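Long-range contact in polyhomeotic-proximal chromatin protein (Drosophila melanogaster, PDB 1KW4), which acts in the Polycomb repressive complex PRC1 to maintain homeotic gene silencing, here represented by its polymer-forming SAM domain: residues Ile14-Ile26 with Val36-Leu50. The protein carries 1 engineered substitution. Numbering follows the deposited sequence.
Sequences ISSWSVDDVSNFI and VDDFIQQEIDGQALL
Trp17 O is gripped twice: Gly46 N donates to it over 2.9 Å at a nearly straight 166°, approaching from above the carbonyl plane, and a water that also donates to Ser15 O and accepts from Gln47 N adds a second bond. A side chain at Gly46 would probably not fit, since Gly46 CA lies 3.2 Å from Ile14 O in a CA-H...O contact and a beta carbon would point at that oxygen. Helix 19-26 then runs nearly antiparallel to helix 36-41, their axes approaching to 9.0 Å. Ile26 lies across the Phe39 ring, CG1 3.8 Å from the centroid and only 4° off its normal, a CH-pi contact, while CD1 covers CZ. With chi1 at -64°, Ile26 turns CG2 anti to the backbone N, where it meets Val36 CG2. Val22 splits its methyls: CG1 comes obliquely to Phe39 CD2 at 3.9 Å, and CG2 meets the backbone of Asp45. Replacing Phe39 by an alanine is likely to leave Ile26 CG1 and CD1 without the ring face they rest on and to open a gap beside Val22 CG1. Leu49 CD2 reaches Trp17 CZ3 at 3.9 Å and also touches Phe25, whose ring packs on helix 65-78. Apolar contacts thus join helices 19-26, 36-41 and 46-50 in the SAM domain's bundle, while the Gly46-Trp17 bond and the water tie the lead-in to helix 19-26 to the start of helix 46-50.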
# COMPACT_ATOMS: atom_id res chain seq x y z
N ILE A 14 1.92 3.47 11.42
CA ILE A 14 2.31 3.01 10.09
C ILE A 14 3.83 3.01 9.92
O ILE A 14 4.39 2.09 9.31
CB ILE A 14 1.68 3.90 8.97
CG1 ILE A 14 0.15 3.77 9.02
CG2 ILE A 14 2.17 3.45 7.60
CD1 ILE A 14 -0.56 4.69 8.04
N SER A 15 4.51 4.01 10.47
CA SER A 15 5.95 4.09 10.35
C SER A 15 6.67 2.85 10.92
O SER A 15 7.82 2.59 10.58
CB SER A 15 6.48 5.36 11.04
OG SER A 15 6.04 5.43 12.38
N SER A 16 5.98 2.09 11.77
CA SER A 16 6.55 0.88 12.36
C SER A 16 6.24 -0.41 11.59
O SER A 16 6.78 -1.48 11.92
CB SER A 16 6.06 0.71 13.81
OG SER A 16 4.70 0.28 13.83
N TRP A 17 5.39 -0.32 10.58
CA TRP A 17 5.01 -1.51 9.81
C TRP A 17 6.14 -2.12 8.98
O TRP A 17 6.90 -1.42 8.33
CB TRP A 17 3.84 -1.20 8.86
CG TRP A 17 2.53 -0.83 9.52
CD1 TRP A 17 2.29 -0.61 10.85
CD2 TRP A 17 1.29 -0.57 8.85
NE1 TRP A 17 0.98 -0.23 11.05
CE2 TRP A 17 0.35 -0.19 9.83
CE3 TRP A 17 0.89 -0.62 7.50
CZ2 TRP A 17 -0.97 0.14 9.51
CZ3 TRP A 17 -0.42 -0.29 7.18
CH2 TRP A 17 -1.34 0.09 8.19
N SER A 18 6.23 -3.45 9.01
CA SER A 18 7.24 -4.16 8.23
C SER A 18 6.69 -4.40 6.82
O SER A 18 5.54 -4.05 6.53
CB SER A 18 7.54 -5.52 8.87
OG SER A 18 6.38 -6.34 8.85
N VAL A 19 7.51 -4.98 5.94
CA VAL A 19 7.05 -5.29 4.59
C VAL A 19 5.89 -6.29 4.70
O VAL A 19 4.89 -6.17 4.00
CB VAL A 19 8.19 -5.90 3.73
CG1 VAL A 19 7.62 -6.47 2.42
CG2 VAL A 19 9.22 -4.81 3.40
N ASP A 20 6.03 -7.28 5.58
CA ASP A 20 4.96 -8.27 5.76
C ASP A 20 3.68 -7.62 6.27
O ASP A 20 2.58 -8.00 5.85
CB ASP A 20 5.39 -9.38 6.72
CG ASP A 20 6.42 -10.32 6.12
OD1 ASP A 20 6.61 -10.30 4.88
OD2 ASP A 20 7.04 -11.10 6.88
N ASP A 21 3.81 -6.65 7.18
CA ASP A 21 2.64 -5.95 7.72
C ASP A 21 1.90 -5.22 6.59
O ASP A 21 0.67 -5.25 6.51
CB ASP A 21 3.05 -4.92 8.78
CG ASP A 21 3.55 -5.56 10.07
OD1 ASP A 21 3.12 -6.69 10.40
OD2 ASP A 21 4.36 -4.91 10.77
N VAL A 22 2.66 -4.54 5.73
CA VAL A 22 2.06 -3.82 4.61
C VAL A 22 1.35 -4.79 3.66
O VAL A 22 0.26 -4.48 3.15
CB VAL A 22 3.13 -3.01 3.83
CG1 VAL A 22 2.54 -2.48 2.51
CG2 VAL A 22 3.63 -1.84 4.68
N SER A 23 1.94 -5.96 3.42
CA SER A 23 1.32 -6.93 2.51
C SER A 23 -0.03 -7.41 3.04
O SER A 23 -0.95 -7.68 2.27
CB SER A 23 2.27 -8.12 2.27
OG SER A 23 2.32 -8.98 3.39
N ASN A 24 -0.15 -7.52 4.36
CA ASN A 24 -1.41 -7.95 4.96
C ASN A 24 -2.46 -6.84 4.86
O ASN A 24 -3.65 -7.10 4.68
CB ASN A 24 -1.19 -8.37 6.42
CG ASN A 24 -0.58 -9.77 6.53
OD1 ASN A 24 -1.18 -10.74 6.07
ND2 ASN A 24 0.60 -9.86 7.13
N PHE A 25 -2.00 -5.60 4.98
CA PHE A 25 -2.86 -4.42 4.88
C PHE A 25 -3.46 -4.37 3.46
O PHE A 25 -4.67 -4.17 3.29
CB PHE A 25 -2.03 -3.16 5.16
CG PHE A 25 -2.73 -1.86 4.81
CD1 PHE A 25 -3.79 -1.39 5.58
CD2 PHE A 25 -2.29 -1.10 3.73
CE1 PHE A 25 -4.41 -0.18 5.28
CE2 PHE A 25 -2.90 0.12 3.42
CZ PHE A 25 -3.96 0.58 4.20
N ILE A 26 -2.62 -4.58 2.45
CA ILE A 26 -3.07 -4.56 1.06
C ILE A 26 -4.02 -5.73 0.78
O ILE A 26 -5.05 -5.57 0.11
CB ILE A 26 -1.84 -4.62 0.09
CG1 ILE A 26 -0.98 -3.35 0.26
CG2 ILE A 26 -2.31 -4.74 -1.36
CD1 ILE A 26 -1.72 -2.03 0.00
N VAL A 36 -0.70 -7.82 -3.86
CA VAL A 36 0.08 -8.21 -2.69
C VAL A 36 1.52 -8.60 -3.04
O VAL A 36 2.46 -8.14 -2.40
CB VAL A 36 -0.60 -9.38 -1.93
CG1 VAL A 36 0.34 -9.93 -0.86
CG2 VAL A 36 -1.89 -8.91 -1.28
N ASP A 37 1.70 -9.43 -4.06
CA ASP A 37 3.05 -9.84 -4.44
C ASP A 37 3.93 -8.68 -4.91
O ASP A 37 5.14 -8.69 -4.70
CB ASP A 37 3.02 -10.93 -5.51
CG ASP A 37 2.46 -12.24 -4.98
OD1 ASP A 37 2.49 -12.45 -3.74
OD2 ASP A 37 2.00 -13.07 -5.79
N ASP A 38 3.32 -7.69 -5.56
CA ASP A 38 4.07 -6.53 -6.04
C ASP A 38 4.62 -5.72 -4.87
O ASP A 38 5.77 -5.26 -4.91
CB ASP A 38 3.19 -5.63 -6.91
CG ASP A 38 2.72 -6.33 -8.17
OD1 ASP A 38 3.55 -6.97 -8.84
OD2 ASP A 38 1.51 -6.24 -8.49
N PHE A 39 3.82 -5.54 -3.82
CA PHE A 39 4.28 -4.79 -2.66
C PHE A 39 5.44 -5.52 -1.97
O PHE A 39 6.40 -4.90 -1.53
CB PHE A 39 3.13 -4.56 -1.66
CG PHE A 39 2.29 -3.36 -1.99
CD1 PHE A 39 1.31 -3.41 -2.98
CD2 PHE A 39 2.52 -2.14 -1.34
CE1 PHE A 39 0.58 -2.28 -3.33
CE2 PHE A 39 1.80 -1.00 -1.69
CZ PHE A 39 0.83 -1.07 -2.68
N ILE A 40 5.34 -6.85 -1.90
CA ILE A 40 6.40 -7.63 -1.27
C ILE A 40 7.67 -7.55 -2.12
O ILE A 40 8.77 -7.33 -1.58
CB ILE A 40 5.98 -9.11 -1.10
CG1 ILE A 40 4.83 -9.20 -0.09
CG2 ILE A 40 7.16 -9.95 -0.60
CD1 ILE A 40 4.19 -10.59 0.00
N GLN A 41 7.53 -7.72 -3.43
CA GLN A 41 8.67 -7.67 -4.34
C GLN A 41 9.39 -6.33 -4.33
O GLN A 41 10.61 -6.27 -4.45
CB GLN A 41 8.22 -8.00 -5.77
CG GLN A 41 9.34 -7.96 -6.80
CD GLN A 41 8.86 -8.27 -8.20
OE1 GLN A 41 8.00 -7.57 -8.75
NE2 GLN A 41 9.42 -9.31 -8.80
N GLN A 42 8.64 -5.24 -4.18
CA GLN A 42 9.25 -3.91 -4.15
C GLN A 42 9.68 -3.49 -2.74
O GLN A 42 10.13 -2.36 -2.54
CB GLN A 42 8.29 -2.87 -4.73
CG GLN A 42 8.01 -3.04 -6.22
CD GLN A 42 9.28 -3.01 -7.06
OE1 GLN A 42 10.08 -2.08 -6.96
NE2 GLN A 42 9.46 -4.03 -7.89
N GLU A 43 9.53 -4.42 -1.79
CA GLU A 43 9.91 -4.21 -0.39
C GLU A 43 9.33 -2.92 0.20
O GLU A 43 10.05 -2.11 0.79
CB GLU A 43 11.43 -4.22 -0.26
CG GLU A 43 12.06 -5.46 -0.88
CD GLU A 43 13.57 -5.51 -0.75
OE1 GLU A 43 14.22 -4.48 -1.02
OE2 GLU A 43 14.09 -6.58 -0.39
N ILE A 44 8.02 -2.76 0.06
CA ILE A 44 7.33 -1.60 0.59
C ILE A 44 6.99 -1.82 2.06
O ILE A 44 6.12 -2.64 2.38
CB ILE A 44 6.00 -1.33 -0.18
CG1 ILE A 44 6.26 -1.21 -1.69
CG2 ILE A 44 5.31 -0.09 0.38
CD1 ILE A 44 7.04 0.01 -2.12
N ASP A 45 7.68 -1.12 2.96
CA ASP A 45 7.37 -1.22 4.39
C ASP A 45 6.56 0.04 4.74
O ASP A 45 6.22 0.81 3.84
CB ASP A 45 8.64 -1.32 5.25
CG ASP A 45 9.57 -0.13 5.10
OD1 ASP A 45 9.24 0.83 4.38
OD2 ASP A 45 10.66 -0.17 5.72
N GLY A 46 6.25 0.23 6.02
CA GLY A 46 5.45 1.38 6.42
C GLY A 46 6.00 2.75 6.04
O GLY A 46 5.25 3.62 5.59
N GLN A 47 7.30 2.95 6.23
CA GLN A 47 7.91 4.23 5.88
C GLN A 47 7.75 4.52 4.39
O GLN A 47 7.49 5.67 4.01
CB GLN A 47 9.39 4.22 6.26
CG GLN A 47 9.64 4.32 7.76
CD GLN A 47 9.48 5.74 8.28
OE1 GLN A 47 8.47 6.40 8.03
NE2 GLN A 47 10.48 6.20 9.03
N ALA A 48 7.88 3.50 3.56
CA ALA A 48 7.73 3.67 2.11
C ALA A 48 6.26 3.91 1.76
O ALA A 48 5.95 4.72 0.88
CB ALA A 48 8.24 2.44 1.38
N LEU A 49 5.36 3.20 2.43
CA LEU A 49 3.93 3.34 2.19
C LEU A 49 3.45 4.78 2.40
O LEU A 49 2.60 5.28 1.66
CB LEU A 49 3.15 2.40 3.11
CG LEU A 49 1.63 2.35 2.94
CD1 LEU A 49 1.28 1.85 1.54
CD2 LEU A 49 1.01 1.44 4.00
N LEU A 50 4.00 5.44 3.41
CA LEU A 50 3.63 6.81 3.71
C LEU A 50 4.02 7.77 2.58
O LEU A 50 3.43 8.84 2.43
CB LEU A 50 4.28 7.25 5.02
CG LEU A 50 3.70 6.60 6.28
CD1 LEU A 50 4.59 6.88 7.48
CD2 LEU A 50 2.29 7.13 6.52
O HOH W 1 8.44 0.96 8.41
O HOH W 2 4.65 -4.98 1.33